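Local atomic coordinates of testis-expressed protein 101 (Mus musculus, PDB entry 7BPS), a protein that plays a role in fertilization by controlling the binding of sperm to the zona pellucida and their migration into the oviduct. Residues A75-V80 / N139-C144; L79-Y84 / C171-M176. All blocks are in the same frame, centred on the assembly; numbering follows the deposited sequence.

Overall arrangement
The chain begins in the first Ly6/uPAR domain, an antiparallel sheet. After strand 68-72 the loop holding 75-79 leads into strand 80-88. Both contacts start here, and their first segments overlap at Leu79 and Val80. Contact 1 closes a loop of 58 residues by bringing 75-80 to 139-144, at the start of strand 143-152 in the second domain. Contact 2 closes a loop of 86 residues by setting 79-84 against the turn 171-176. The two loops interleave and do not nest, since contact 1 both starts and ends earlier in the chain. Their centres lie about 12 Å apart. Contact 1 is at the surface and contact 2 is buried. Both tie the tandem domains together.

Contact 1. Residues A75-V80 / N139-C144; sequences APPGLV and NGTTQC
Thr141 meets Pro77 through its methyl group at the surface between the two Ly6/uPAR domains. Its CB carries two branches with different tasks. The hydroxyl OG1 lies between the backbone N and the carbonyl carbon (chi1 50°). It is hydrogen-bonded to the carbonyl O of Ala138, just before the segment. The other branch, CG2, lies beside the backbone N, anti to the carbonyl carbon, and is the one that meets Pro77. At its tip, Thr141 CG2 is 3.7 Å from Pro77 O. Thr141 CG2 is also 4.1 Å from Pro77 CG, so it touches both the carbonyl and the ring. The two side chains approach at a slant.

The proline ring has a second neighbour. Pro77 CG lies 3.6 Å from Asn139 O, a backbone carbonyl. Asn139 therefore joins by its main chain, and its own CB points away. The peptide bond before Pro77 is cis, in the loop before strand 80-88. Ala138 and Thr167 also touch the ring.

No hydrogen bond links 75-80 to 139-144. Polar ties run beside the contact instead: Ala75 O accepts from Thr167 OG1, and the backbones of Leu79 and Cys165 are bonded. The chemistry is small-scale van der Waals packing of a methyl and a ring carbon against carbonyl oxygens and against each other. It implies a modest touch between domains, with directional hold supplied by the neighbouring residues.

Contact 2. Residues L79-Y84 / C171-M176; sequences LVAISY and CRLMAM
Leu79, just before strand 80-88, and Ala81 within it, pack against Leu173 and Met174 in a turn of the second domain. The turn is entered at Cys171, whose disulfide to Cys189 ties it to strand 183-193. Arg172 follows and opens a type I beta turn that ends at Ala175. Arg172 O takes the turn bond from Ala175 N at 3.0 Å and a second bond from Thr168 OG1. The Arg172 side chain points to the surface near a glycan.

Leu173 carries most of the packing. With CG anti to the backbone N (chi1 178°), the side chain reaches toward Leu79 and Ala81, and CD1 makes the contacts. Leu173 CD1 lies 3.8 Å from Leu79 CB and 4.0 Å from Leu79 CD1. The two leucine side chains cross at about a right angle. Leu173 CD1 is also 4.2 Å from Ala81 CB. Leu173 O is near that methyl too, and it accepts a hydrogen bond from Thr74 OG1.

Met174 comes next and reaches the strand by a bent chain, folded at chi2 (-56°) and chi3 (-70°). Met174 SD sits 4.1 Å from Ala81 CB. Ala81 is thus met by both turn residues. The backbone N atoms of Leu173 and Met174 each bond one carboxylate oxygen of Glu187, which holds this part of the turn in place.

Tyr145 touches Leu79 and Leu173, Leu149 touches Leu173 and Met174, and Leu43 touches Met174. Between the two segments the chemistry is mainly apolar, with no hydrogen bond; one carbonyl O lies beside the Ala81 methyl. It implies that buried side chains join the sheet of the first domain to the second, while the turn's polar backbone is bonded to other residues.

Contact 1. Residues A75-V80 / N139-C144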
ATOM      1  N   ALA A  75      -6.910  -9.703   3.489  1.00 34.03           N
ATOM      2  CA  ALA A  75      -8.044  -9.924   2.568  1.00 33.90           C
ATOM      3  C   ALA A  75      -9.316  -9.346   3.163  1.00 33.15           C
ATOM      4  O   ALA A  75      -9.473  -9.272   4.382  1.00 32.51           O
ATOM      5  CB  ALA A  75      -8.209 -11.395   2.305  1.00 34.84           C
ATOM      6  N   PRO A  76     -10.263  -8.919   2.306  1.00 36.79           N
ATOM      7  CA  PRO A  76     -11.590  -8.519   2.770  1.00 36.51           C
ATOM      8  C   PRO A  76     -12.269  -9.740   3.389  1.00 33.38           C
ATOM      9  O   PRO A  76     -11.813 -10.868   3.218  1.00 35.90           O
ATOM     10  CB  PRO A  76     -12.277  -8.012   1.500  1.00 35.00           C
ATOM     11  CG  PRO A  76     -11.574  -8.747   0.369  1.00 39.05           C
ATOM     12  CD  PRO A  76     -10.141  -8.880   0.843  1.00 39.45           C
ATOM     13  N   PRO A  77     -13.341  -9.578   4.179  1.00 34.85           N
ATOM     14  CA  PRO A  77     -13.932  -8.264   4.443  1.00 33.84           C
ATOM     15  C   PRO A  77     -13.144  -7.380   5.419  1.00 33.91           C
ATOM     16  O   PRO A  77     -12.397  -7.890   6.216  1.00 30.28           O
ATOM     17  CB  PRO A  77     -15.297  -8.604   5.065  1.00 34.58           C
ATOM     18  CG  PRO A  77     -15.127 -10.000   5.657  1.00 34.40           C
ATOM     19  CD  PRO A  77     -14.062 -10.685   4.831  1.00 33.77           C
ATOM     20  N   GLY A  78     -13.389  -6.074   5.337  1.00 31.10           N
ATOM     21  CA  GLY A  78     -12.807  -5.045   6.209  1.00 33.92           C
ATOM     22  C   GLY A  78     -11.576  -4.388   5.588  1.00 32.34           C
ATOM     23  O   GLY A  78     -11.655  -3.856   4.419  1.00 29.76           O
ATOM     24  N   LEU A  79     -10.472  -4.410   6.331  1.00 29.97           N
ATOM     25  CA  LEU A  79      -9.169  -3.880   5.865  1.00 29.80           C
ATOM     26  C   LEU A  79      -8.665  -4.729   4.695  1.00 31.99           C
ATOM     27  O   LEU A  79      -8.796  -5.982   4.737  1.00 32.28           O
ATOM     28  CB  LEU A  79      -8.171  -3.898   7.026  1.00 29.19           C
ATOM     29  CG  LEU A  79      -8.603  -3.158   8.282  1.00 29.72           C
ATOM     30  CD1 LEU A  79      -7.428  -3.077   9.270  1.00 31.87           C
ATOM     31  CD2 LEU A  79      -9.181  -1.776   7.964  1.00 28.51           C
ATOM     32  N   VAL A  80      -8.103  -4.062   3.699  1.00 32.27           N
ATOM     33  CA  VAL A  80      -7.476  -4.681   2.500  1.00 34.24           C
ATOM     34  C   VAL A  80      -6.152  -3.954   2.278  1.00 36.08           C
ATOM     35  O   VAL A  80      -6.168  -2.677   2.209  1.00 36.43           O
ATOM     36  CB  VAL A  80      -8.368  -4.546   1.256  1.00 35.15           C
ATOM     37  CG1 VAL A  80      -7.734  -5.216   0.047  1.00 35.22           C
ATOM     38  CG2 VAL A  80      -9.762  -5.079   1.512  1.00 40.81           C
ATOM     39  N   ASN A 139     -19.374 -10.935   8.653  1.00 44.27           N
ATOM     40  CA  ASN A 139     -19.024 -12.333   9.003  1.00 48.19           C
ATOM     41  C   ASN A 139     -17.606 -12.608   8.485  1.00 40.01           C
ATOM     42  O   ASN A 139     -17.308 -12.289   7.332  1.00 36.16           O
ATOM     43  CB  ASN A 139     -20.039 -13.342   8.446  1.00 54.06           C
ATOM     44  CG  ASN A 139     -20.131 -14.605   9.278  1.00 57.94           C
ATOM     45  OD1 ASN A 139     -20.103 -14.528  10.501  1.00 64.30           O
ATOM     46  ND2 ASN A 139     -20.269 -15.764   8.644  1.00 66.96           N
ATOM     47  N   GLY A 140     -16.746 -13.185   9.305  1.00 38.71           N
ATOM     48  CA  GLY A 140     -15.383 -13.542   8.869  1.00 41.76           C
ATOM     49  C   GLY A 140     -14.337 -12.605   9.458  1.00 44.90           C
ATOM     50  O   GLY A 140     -13.162 -13.003   9.461  1.00 40.63           O
ATOM     51  N   THR A 141     -14.720 -11.413   9.947  1.00 44.85           N
ATOM     52  CA  THR A 141     -13.784 -10.493  10.646  1.00 40.47           C
ATOM     53  C   THR A 141     -13.479 -11.137  11.993  1.00 40.98           C
ATOM     54  O   THR A 141     -14.369 -11.788  12.525  1.00 40.55           O
ATOM     55  CB  THR A 141     -14.341  -9.070  10.707  1.00 38.39           C
ATOM     56  OG1 THR A 141     -15.670  -9.155  11.205  1.00 41.94           O
ATOM     57  CG2 THR A 141     -14.348  -8.391   9.350  1.00 38.61           C
ATOM     58  N   THR A 142     -12.246 -11.014  12.472  1.00 38.07           N
ATOM     59  CA  THR A 142     -11.766 -11.626  13.731  1.00 33.63           C
ATOM     60  C   THR A 142     -11.617 -10.571  14.831  1.00 32.80           C
ATOM     61  O   THR A 142     -11.570 -10.986  15.987  1.00 35.36           O
ATOM     62  CB  THR A 142     -10.447 -12.373  13.500  1.00 35.40           C
ATOM     63  OG1 THR A 142      -9.435 -11.452  13.075  1.00 38.99           O
ATOM     64  CG2 THR A 142     -10.571 -13.498  12.490  1.00 34.27           C
ATOM     65  N   GLN A 143     -11.520  -9.276  14.522  1.00 36.19           N
ATOM     66  CA  GLN A 143     -11.049  -8.257  15.523  1.00 36.61           C
ATOM     67  C   GLN A 143     -11.353  -6.822  15.067  1.00 33.57           C
ATOM     68  O   GLN A 143     -11.569  -6.605  13.874  1.00 34.90           O
ATOM     69  CB  GLN A 143      -9.537  -8.405  15.794  1.00 34.98           C
ATOM     70  CG  GLN A 143      -8.626  -8.203  14.584  1.00 36.67           C
ATOM     71  CD  GLN A 143      -7.134  -8.319  14.841  1.00 37.71           C
ATOM     72  OE1 GLN A 143      -6.300  -7.682  14.188  1.00 40.85           O
ATOM     73  NE2 GLN A 143      -6.762  -9.171  15.768  1.00 35.34           N
ATOM     74  N   CYS A 144     -11.407  -5.879  16.006  1.00 33.04           N
ATOM     75  CA  CYS A 144     -11.187  -4.442  15.732  1.00 33.07           C
ATOM     76  C   CYS A 144      -9.686  -4.204  15.743  1.00 32.54           C
ATOM     77  O   CYS A 144      -8.976  -4.833  16.540  1.00 34.50           O
ATOM     78  CB  CYS A 144     -11.904  -3.538  16.718  1.00 33.74           C
ATOM     79  SG  CYS A 144     -13.713  -3.724  16.684  1.00 38.30           S
TER

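Contact 2. Residues L79-Y84 / C171-M176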
ATOM      1  N   LEU A  79     -10.472  -4.410   6.331  1.00 29.97           N
ATOM      2  CA  LEU A  79      -9.169  -3.880   5.865  1.00 29.80           C
ATOM      3  C   LEU A  79      -8.665  -4.729   4.695  1.00 31.99           C
ATOM      4  O   LEU A  79      -8.796  -5.982   4.737  1.00 32.28           O
ATOM      5  CB  LEU A  79      -8.171  -3.898   7.026  1.00 29.19           C
ATOM      6  CG  LEU A  79      -8.603  -3.158   8.282  1.00 29.72           C
ATOM      7  CD1 LEU A  79      -7.428  -3.077   9.270  1.00 31.87           C
ATOM      8  CD2 LEU A  79      -9.181  -1.776   7.964  1.00 28.51           C
ATOM      9  N   VAL A  80      -8.103  -4.062   3.699  1.00 32.27           N
ATOM     10  CA  VAL A  80      -7.476  -4.681   2.500  1.00 34.24           C
ATOM     11  C   VAL A  80      -6.152  -3.954   2.278  1.00 36.08           C
ATOM     12  O   VAL A  80      -6.168  -2.677   2.209  1.00 36.43           O
ATOM     13  CB  VAL A  80      -8.368  -4.546   1.256  1.00 35.15           C
ATOM     14  CG1 VAL A  80      -7.734  -5.216   0.047  1.00 35.22           C
ATOM     15  CG2 VAL A  80      -9.762  -5.079   1.512  1.00 40.81           C
ATOM     16  N   ALA A  81      -5.059  -4.707   2.158  1.00 34.37           N
ATOM     17  CA  ALA A  81      -3.744  -4.172   1.765  1.00 31.49           C
ATOM     18  C   ALA A  81      -3.210  -5.041   0.630  1.00 33.27           C
ATOM     19  O   ALA A  81      -3.193  -6.271   0.791  1.00 32.28           O
ATOM     20  CB  ALA A  81      -2.841  -4.104   2.973  1.00 30.52           C
ATOM     21  N   ILE A  82      -2.835  -4.419  -0.492  1.00 34.65           N
ATOM     22  CA  ILE A  82      -2.367  -5.107  -1.726  1.00 34.25           C
ATOM     23  C   ILE A  82      -1.188  -4.332  -2.321  1.00 32.84           C
ATOM     24  O   ILE A  82      -1.254  -3.091  -2.341  1.00 28.26           O
ATOM     25  CB  ILE A  82      -3.515  -5.203  -2.739  1.00 35.60           C
ATOM     26  CG1 ILE A  82      -4.523  -6.270  -2.314  1.00 41.23           C
ATOM     27  CG2 ILE A  82      -2.975  -5.443  -4.140  1.00 37.89           C
ATOM     28  CD1 ILE A  82      -5.778  -6.329  -3.190  1.00 44.36           C
ATOM     29  N   SER A  83      -0.168  -5.025  -2.836  1.00 32.46           N
ATOM     30  CA  SER A  83       0.966  -4.364  -3.529  1.00 34.21           C
ATOM     31  C   SER A  83       1.255  -5.035  -4.865  1.00 33.13           C
ATOM     32  O   SER A  83       1.018  -6.250  -5.006  1.00 34.62           O
ATOM     33  CB  SER A  83       2.199  -4.274  -2.658  1.00 34.67           C
ATOM     34  OG  SER A  83       2.765  -5.546  -2.457  1.00 36.19           O
ATOM     35  N   TYR A  84       1.724  -4.228  -5.807  1.00 34.48           N
ATOM     36  CA  TYR A  84       2.361  -4.645  -7.075  1.00 35.17           C
ATOM     37  C   TYR A  84       3.753  -4.027  -7.155  1.00 39.65           C
ATOM     38  O   TYR A  84       3.850  -2.809  -6.959  1.00 39.26           O
ATOM     39  CB  TYR A  84       1.518  -4.171  -8.249  1.00 36.35           C
ATOM     40  CG  TYR A  84       2.223  -4.215  -9.576  1.00 38.12           C
ATOM     41  CD1 TYR A  84       2.208  -5.348 -10.378  1.00 36.55           C
ATOM     42  CD2 TYR A  84       2.912  -3.111 -10.020  1.00 38.28           C
ATOM     43  CE1 TYR A  84       2.839  -5.356 -11.610  1.00 40.19           C
ATOM     44  CE2 TYR A  84       3.558  -3.110 -11.236  1.00 38.13           C
ATOM     45  CZ  TYR A  84       3.515  -4.229 -12.041  1.00 40.50           C
ATOM     46  OH  TYR A  84       4.158  -4.178 -13.239  1.00 44.67           O
ATOM     47  N   CYS A 171      -1.395  -7.513  15.145  1.00 35.61           N
ATOM     48  CA  CYS A 171      -0.871  -6.341  14.413  1.00 35.98           C
ATOM     49  C   CYS A 171      -0.260  -6.803  13.086  1.00 36.09           C
ATOM     50  O   CYS A 171       0.947  -6.573  12.891  1.00 35.18           O
ATOM     51  CB  CYS A 171       0.138  -5.586  15.267  1.00 33.00           C
ATOM     52  SG  CYS A 171      -0.575  -4.935  16.794  1.00 35.46           S
ATOM     53  N   ARG A 172      -1.086  -7.355  12.185  1.00 37.45           N
ATOM     54  CA  ARG A 172      -0.609  -8.082  10.972  1.00 36.48           C
ATOM     55  C   ARG A 172      -1.390  -7.644   9.734  1.00 34.08           C
ATOM     56  O   ARG A 172      -1.579  -8.459   8.811  1.00 31.91           O
ATOM     57  CB  ARG A 172      -0.699  -9.588  11.234  1.00 39.37           C
ATOM     58  CG  ARG A 172       0.217 -10.048  12.354  1.00 43.56           C
ATOM     59  CD  ARG A 172       0.568 -11.529  12.275  1.00 51.18           C
ATOM     60  NE  ARG A 172      -0.214 -12.240  13.270  1.00 63.63           N
ATOM     61  CZ  ARG A 172       0.262 -12.841  14.348  1.00 60.71           C
ATOM     62  NH1 ARG A 172       1.559 -12.893  14.566  1.00 64.77           N
ATOM     63  NH2 ARG A 172      -0.570 -13.426  15.187  1.00 67.10           N
ATOM     64  N   LEU A 173      -1.807  -6.381   9.697  1.00 32.78           N
ATOM     65  CA  LEU A 173      -2.333  -5.752   8.466  1.00 31.88           C
ATOM     66  C   LEU A 173      -1.323  -5.991   7.336  1.00 33.54           C
ATOM     67  O   LEU A 173      -1.754  -6.347   6.217  1.00 33.96           O
ATOM     68  CB  LEU A 173      -2.581  -4.258   8.709  1.00 32.54           C
ATOM     69  CG  LEU A 173      -3.073  -3.474   7.490  1.00 36.11           C
ATOM     70  CD1 LEU A 173      -4.337  -4.098   6.905  1.00 35.34           C
ATOM     71  CD2 LEU A 173      -3.315  -2.022   7.834  1.00 34.77           C
ATOM     72  N   MET A 174      -0.027  -5.804   7.602  1.00 30.01           N
ATOM     73  CA  MET A 174       1.002  -5.937   6.545  1.00 30.92           C
ATOM     74  C   MET A 174       1.635  -7.342   6.613  1.00 33.91           C
ATOM     75  O   MET A 174       2.718  -7.548   6.042  1.00 37.14           O
ATOM     76  CB  MET A 174       2.051  -4.829   6.664  1.00 31.65           C
ATOM     77  CG  MET A 174       1.543  -3.485   6.234  1.00 29.97           C
ATOM     78  SD  MET A 174       0.899  -3.500   4.537  1.00 34.87           S
ATOM     79  CE  MET A 174       2.405  -3.715   3.595  1.00 34.46           C
ATOM     80  N   ALA A 175       0.947  -8.295   7.242  1.00 31.84           N
ATOM     81  CA  ALA A 175       1.296  -9.733   7.274  1.00 33.85           C
ATOM     82  C   ALA A 175       2.758  -9.943   7.680  1.00 34.65           C
ATOM     83  O   ALA A 175       3.324 -10.922   7.251  1.00 36.23           O
ATOM     84  CB  ALA A 175       0.989 -10.351   5.939  1.00 36.76           C
ATOM     85  N   MET A 176       3.320  -9.081   8.530  1.00 36.85           N
ATOM     86  CA  MET A 176       4.672  -9.275   9.110  1.00 39.38           C
ATOM     87  C   MET A 176       5.704  -9.197   7.990  1.00 39.23           C
ATOM     88  O   MET A 176       6.825  -9.709   8.196  1.00 42.47           O
ATOM     89  CB  MET A 176       4.786 -10.628   9.827  1.00 41.77           C
ATOM     90  CG  MET A 176       3.795 -10.764  10.994  1.00 50.44           C
ATOM     91  SD  MET A 176       4.026 -12.311  11.903  1.00 55.50           S
ATOM     92  CE  MET A 176       5.371 -11.799  12.976  1.00 64.93           C
TER